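Local coordinates for L protein (CAS virus, PDB 5MV0) that probably serves as the cap-snatching endonuclease domain of a reptarenavirus polymerase, cleaving capped host transcripts to prime viral RNA synthesis, at residues 9-21 / 152-165. Sequence-based numbering, arbitrary orientation.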
loop_
_atom_site.group_PDB
_atom_site.type_symbol
_atom_site.label_atom_id
_atom_site.label_comp_id
_atom_site.label_asym_id
_atom_site.label_seq_id
_atom_site.Cartn_x
_atom_site.Cartn_y
_atom_site.Cartn_z
ATOM N N LEU B 9 -4.593 -16.111 4.414
ATOM C CA LEU B 9 -5.081 -14.996 5.208
ATOM C C LEU B 9 -3.954 -14.026 5.543
ATOM O O LEU B 9 -4.132 -12.805 5.481
ATOM C CB LEU B 9 -5.743 -15.530 6.478
ATOM C CG LEU B 9 -6.529 -14.520 7.323
ATOM C CD1 LEU B 9 -7.633 -13.824 6.474
ATOM C CD2 LEU B 9 -7.135 -15.198 8.558
ATOM N N LEU B 10 -2.780 -14.551 5.896
ATOM C CA LEU B 10 -1.659 -13.677 6.227
ATOM C C LEU B 10 -1.217 -12.860 5.014
ATOM O O LEU B 10 -0.831 -11.695 5.154
ATOM C CB LEU B 10 -0.506 -14.512 6.793
ATOM C CG LEU B 10 0.781 -13.780 7.193
ATOM C CD1 LEU B 10 0.487 -12.697 8.229
ATOM C CD2 LEU B 10 1.779 -14.794 7.740
ATOM N N LYS B 11 -1.277 -13.442 3.811
ATOM C CA LYS B 11 -0.977 -12.652 2.614
ATOM C C LYS B 11 -1.923 -11.466 2.495
ATOM O O LYS B 11 -1.504 -10.344 2.182
ATOM C CB LYS B 11 -1.063 -13.522 1.357
ATOM C CG LYS B 11 0.079 -14.517 1.230
ATOM C CD LYS B 11 0.175 -15.105 -0.174
ATOM C CE LYS B 11 -0.939 -16.094 -0.441
ATOM N NZ LYS B 11 -0.424 -17.257 -1.237
ATOM N N ASN B 12 -3.205 -11.696 2.761
ATOM C CA ASN B 12 -4.174 -10.612 2.699
ATOM C C ASN B 12 -3.890 -9.539 3.757
ATOM O O ASN B 12 -3.967 -8.338 3.464
ATOM C CB ASN B 12 -5.572 -11.199 2.852
ATOM C CG ASN B 12 -6.653 -10.142 2.811
ATOM O OD1 ASN B 12 -7.097 -9.665 3.851
ATOM N ND2 ASN B 12 -7.080 -9.772 1.608
ATOM N N VAL B 13 -3.548 -9.949 4.987
ATOM C CA VAL B 13 -3.160 -8.987 6.026
ATOM C C VAL B 13 -1.985 -8.136 5.551
ATOM O O VAL B 13 -2.006 -6.903 5.643
ATOM C CB VAL B 13 -2.813 -9.718 7.341
ATOM C CG1 VAL B 13 -2.132 -8.755 8.340
ATOM C CG2 VAL B 13 -4.046 -10.389 7.951
ATOM N N ILE B 14 -0.936 -8.779 5.033
ATOM C CA ILE B 14 0.238 -8.020 4.600
ATOM C C ILE B 14 -0.126 -7.085 3.451
ATOM O O ILE B 14 0.274 -5.908 3.426
ATOM C CB ILE B 14 1.378 -8.985 4.217
ATOM C CG1 ILE B 14 1.879 -9.744 5.460
ATOM C CG2 ILE B 14 2.495 -8.236 3.547
ATOM C CD1 ILE B 14 2.980 -10.764 5.135
ATOM N N LEU B 15 -0.903 -7.584 2.491
ATOM C CA LEU B 15 -1.321 -6.742 1.374
ATOM C C LEU B 15 -2.090 -5.524 1.863
ATOM O O LEU B 15 -1.896 -4.411 1.351
ATOM C CB LEU B 15 -2.177 -7.545 0.387
ATOM C CG LEU B 15 -1.421 -8.538 -0.514
ATOM C CD1 LEU B 15 -2.372 -9.536 -1.180
ATOM C CD2 LEU B 15 -0.628 -7.808 -1.575
ATOM N N GLU B 16 -2.978 -5.713 2.842
ATOM C CA GLU B 16 -3.757 -4.581 3.335
ATOM C C GLU B 16 -2.870 -3.575 4.053
ATOM O O GLU B 16 -3.026 -2.358 3.875
ATOM C CB GLU B 16 -4.881 -5.053 4.269
ATOM C CG GLU B 16 -5.782 -3.897 4.705
ATOM C CD GLU B 16 -7.008 -4.315 5.500
ATOM O OE1 GLU B 16 -7.972 -3.516 5.573
ATOM O OE2 GLU B 16 -7.012 -5.433 6.060
ATOM N N ILE B 17 -1.954 -4.062 4.894
ATOM C CA ILE B 17 -1.033 -3.167 5.600
ATOM C C ILE B 17 -0.205 -2.346 4.627
ATOM O O ILE B 17 0.001 -1.137 4.824
ATOM C CB ILE B 17 -0.122 -3.977 6.542
ATOM C CG1 ILE B 17 -0.950 -4.538 7.704
ATOM C CG2 ILE B 17 1.019 -3.090 7.046
ATOM C CD1 ILE B 17 -0.138 -5.490 8.599
ATOM N N LEU B 18 0.321 -2.988 3.586
ATOM C CA LEU B 18 1.133 -2.260 2.627
ATOM C C LEU B 18 0.301 -1.310 1.771
ATOM O O LEU B 18 0.862 -0.370 1.203
ATOM C CB LEU B 18 1.917 -3.243 1.739
ATOM C CG LEU B 18 2.862 -4.202 2.498
ATOM C CD1 LEU B 18 3.688 -5.043 1.525
ATOM C CD2 LEU B 18 3.776 -3.489 3.480
ATOM N N SER B 19 -1.009 -1.543 1.653
ATOM C CA SER B 19 -1.877 -0.563 0.999
ATOM C C SER B 19 -2.070 0.669 1.875
ATOM O O SER B 19 -2.128 1.802 1.371
ATOM C CB SER B 19 -3.230 -1.198 0.675
ATOM O OG SER B 19 -3.087 -2.353 -0.156
ATOM N N ILE B 20 -2.197 0.454 3.188
ATOM C CA ILE B 20 -2.451 1.540 4.135
ATOM C C ILE B 20 -1.207 2.402 4.328
ATOM O O ILE B 20 -1.305 3.629 4.448
ATOM C CB ILE B 20 -2.935 0.948 5.471
ATOM C CG1 ILE B 20 -4.304 0.292 5.310
ATOM C CG2 ILE B 20 -2.964 2.021 6.574
ATOM C CD1 ILE B 20 -4.756 -0.521 6.543
ATOM N N GLU B 21 -0.023 1.779 4.395
ATOM C CA GLU B 21 1.253 2.476 4.606
ATOM C C GLU B 21 2.244 2.016 3.549
ATOM O O GLU B 21 3.123 1.182 3.823
ATOM C CB GLU B 21 1.829 2.211 6.002
ATOM C CG GLU B 21 1.200 3.019 7.118
ATOM C CD GLU B 21 1.701 4.465 7.179
ATOM O OE1 GLU B 21 2.427 4.927 6.258
ATOM O OE2 GLU B 21 1.373 5.129 8.178
ATOM N N ASN B 152 -0.958 4.670 11.612
ATOM C CA ASN B 152 -2.146 4.563 10.773
ATOM C C ASN B 152 -2.598 3.126 10.537
ATOM O O ASN B 152 -3.665 2.924 9.951
ATOM C CB ASN B 152 -1.888 5.213 9.419
ATOM C CG ASN B 152 -1.510 6.662 9.538
ATOM O OD1 ASN B 152 -2.234 7.446 10.142
ATOM N ND2 ASN B 152 -0.347 7.022 8.999
ATOM N N VAL B 153 -1.814 2.128 10.933
ATOM C CA VAL B 153 -2.206 0.738 10.700
ATOM C C VAL B 153 -3.101 0.271 11.838
ATOM O O VAL B 153 -2.705 0.373 13.009
ATOM C CB VAL B 153 -0.983 -0.181 10.560
ATOM C CG1 VAL B 153 -1.451 -1.595 10.280
ATOM C CG2 VAL B 153 -0.080 0.313 9.454
ATOM N N PRO B 154 -4.300 -0.249 11.545
ATOM C CA PRO B 154 -5.183 -0.741 12.613
ATOM C C PRO B 154 -4.493 -1.802 13.462
ATOM O O PRO B 154 -3.818 -2.696 12.942
ATOM C CB PRO B 154 -6.377 -1.331 11.852
ATOM C CG PRO B 154 -6.340 -0.695 10.482
ATOM C CD PRO B 154 -4.884 -0.410 10.197
ATOM N N GLU B 155 -4.690 -1.708 14.784
ATOM C CA GLU B 155 -4.008 -2.625 15.693
ATOM C C GLU B 155 -4.375 -4.076 15.417
ATOM O O GLU B 155 -3.556 -4.977 15.644
ATOM C CB GLU B 155 -4.317 -2.290 17.155
ATOM C CG GLU B 155 -3.389 -3.046 18.099
ATOM C CD GLU B 155 -3.671 -2.826 19.574
ATOM O OE1 GLU B 155 -4.597 -2.054 19.916
ATOM O OE2 GLU B 155 -2.954 -3.441 20.391
ATOM N N ARG B 156 -5.591 -4.328 14.924
ATOM C CA ARG B 156 -5.978 -5.704 14.640
ATOM C C ARG B 156 -5.060 -6.330 13.593
ATOM O O ARG B 156 -4.773 -7.534 13.650
ATOM C CB ARG B 156 -7.434 -5.748 14.178
ATOM C CG ARG B 156 -7.973 -7.141 13.968
ATOM C CD ARG B 156 -7.791 -7.976 15.220
ATOM N NE ARG B 156 -8.238 -9.356 15.037
ATOM C CZ ARG B 156 -9.429 -9.819 15.400
ATOM N NH1 ARG B 156 -10.319 -9.009 15.970
ATOM N NH2 ARG B 156 -9.727 -11.096 15.196
ATOM N N LEU B 157 -4.594 -5.538 12.629
ATOM C CA LEU B 157 -3.719 -6.096 11.597
ATOM C C LEU B 157 -2.326 -6.401 12.149
ATOM O O LEU B 157 -1.722 -7.417 11.783
ATOM C CB LEU B 157 -3.644 -5.148 10.402
ATOM C CG LEU B 157 -4.955 -4.928 9.636
ATOM C CD1 LEU B 157 -4.751 -3.987 8.442
ATOM C CD2 LEU B 157 -5.543 -6.267 9.177
ATOM N N LEU B 158 -1.796 -5.540 13.026
ATOM C CA LEU B 158 -0.555 -5.870 13.727
ATOM C C LEU B 158 -0.707 -7.152 14.518
ATOM O O LEU B 158 0.226 -7.966 14.588
ATOM C CB LEU B 158 -0.146 -4.746 14.680
ATOM C CG LEU B 158 0.748 -3.600 14.209
ATOM C CD1 LEU B 158 2.146 -4.100 13.780
ATOM C CD2 LEU B 158 0.072 -2.850 13.097
ATOM N N PHE B 159 -1.855 -7.315 15.178
ATOM C CA PHE B 159 -2.134 -8.546 15.905
ATOM C C PHE B 159 -2.130 -9.751 14.973
ATOM O O PHE B 159 -1.555 -10.795 15.295
ATOM C CB PHE B 159 -3.484 -8.454 16.627
ATOM C CG PHE B 159 -3.968 -9.789 17.119
ATOM C CD1 PHE B 159 -3.398 -10.363 18.255
ATOM C CD2 PHE B 159 -4.929 -10.507 16.414
ATOM C CE1 PHE B 159 -3.805 -11.622 18.694
ATOM C CE2 PHE B 159 -5.336 -11.766 16.847
ATOM C CZ PHE B 159 -4.786 -12.319 17.991
ATOM N N GLU B 160 -2.803 -9.637 13.822
ATOM C CA GLU B 160 -2.894 -10.779 12.910
ATOM C C GLU B 160 -1.534 -11.174 12.350
ATOM O O GLU B 160 -1.301 -12.361 12.086
ATOM C CB GLU B 160 -3.864 -10.472 11.764
ATOM C CG GLU B 160 -5.304 -10.342 12.211
ATOM C CD GLU B 160 -5.864 -11.639 12.782
ATOM O OE1 GLU B 160 -5.442 -12.724 12.339
ATOM O OE2 GLU B 160 -6.719 -11.576 13.689
ATOM N N LEU B 161 -0.633 -10.208 12.140
ATOM C CA LEU B 161 0.723 -10.565 11.723
ATOM C C LEU B 161 1.342 -11.522 12.726
ATOM O O LEU B 161 1.972 -12.518 12.356
ATOM C CB LEU B 161 1.606 -9.319 11.605
ATOM C CG LEU B 161 1.334 -8.320 10.488
ATOM C CD1 LEU B 161 2.403 -7.249 10.561
ATOM C CD2 LEU B 161 1.353 -9.045 9.124
ATOM N N LEU B 162 1.143 -11.234 14.006
ATOM C CA LEU B 162 1.735 -12.031 15.075
ATOM C C LEU B 162 1.031 -13.380 15.222
ATOM O O LEU B 162 1.682 -14.427 15.290
ATOM C CB LEU B 162 1.670 -11.229 16.375
ATOM C CG LEU B 162 2.165 -11.890 17.670
ATOM C CD1 LEU B 162 3.678 -12.086 17.624
ATOM C CD2 LEU B 162 1.735 -11.054 18.891
ATOM N N LYS B 163 -0.304 -13.375 15.278
ATOM C CA LYS B 163 -1.029 -14.621 15.497
ATOM C C LYS B 163 -0.887 -15.577 14.314
ATOM O O LYS B 163 -0.714 -16.789 14.506
ATOM C CB LYS B 163 -2.512 -14.342 15.753
ATOM C CG LYS B 163 -3.292 -15.651 15.856
ATOM C CD LYS B 163 -4.761 -15.464 16.000
ATOM C CE LYS B 163 -5.422 -16.817 16.189
ATOM N NZ LYS B 163 -6.886 -16.661 16.408
ATOM N N LEU B 164 -0.980 -15.062 13.081
ATOM C CA LEU B 164 -0.943 -15.946 11.918
ATOM C C LEU B 164 0.461 -16.467 11.668
ATOM O O LEU B 164 0.632 -17.620 11.260
ATOM C CB LEU B 164 -1.473 -15.235 10.671
ATOM C CG LEU B 164 -2.952 -14.839 10.747
ATOM C CD1 LEU B 164 -3.374 -14.041 9.515
ATOM C CD2 LEU B 164 -3.842 -16.075 10.943
ATOM N N SER B 165 1.481 -15.636 11.898
ATOM C CA SER B 165 2.843 -16.131 11.739
ATOM C C SER B 165 3.163 -17.201 12.782
ATOM O O SER B 165 3.788 -18.218 12.451
ATOM C CB SER B 165 3.846 -14.976 11.806
ATOM O OG SER B 165 3.942 -14.443 13.109
HETATM O O HOH W 1 1.509 4.053 10.439
#
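V13 drops as a knob between L157, E160, L161 and L164, and its two methyls divide the hole. CG1, anti to the backbone N (chi1 168°), lies 3.6 Å from L161 CD2, while CG2 rests on E160 CB and the tip of L164. Helix 155-165 answers with two knobs. L157 pushes in among V13, E16, I17 and I20, and L161 among L10, V13, I14 and I17. The branches of L161 part company: CD2 takes V13 and I14, whereas CD1 meets I17 CD1 at 3.7 Å.

Helices 9-20 and 155-165 run roughly antiparallel, 147° between their directions, with axes approaching to 9.7 Å. At one end L164 lays CD1 against the backbone of L10, 3.7 Å from L10 CA, and crosses L9 at about a right angle. The aliphatic chain of E16 extends across L157, bringing its OE2 within 3.5 Å of L157 CD2; its OE1 is hydrogen-bonded to the backbone N of D32 of a neighbouring subunit. I20 reaches past L157 to set CD1 3.7 Å from P154 CD, just before helix 155-165 starts.

Polar contact comes where helix 9-20 has ended. E21 bends at chi2 (-78°), turning its carboxylate to N152, whose ND2 donates to E21 OE2 at 2.7 Å from above the carboxylate plane. The same oxygen also meets R55 in a salt bridge, so this one oxygen ties both segments to helix 34-57.

This helical packing lies in the cap-snatching domain, beside helix 34-57, which touches I14 and S165. F203 touches V13 and E160, helices 181-192 and 196-200 pack on F159, and the chain between the segments supplies the whole four-stranded mixed sheet.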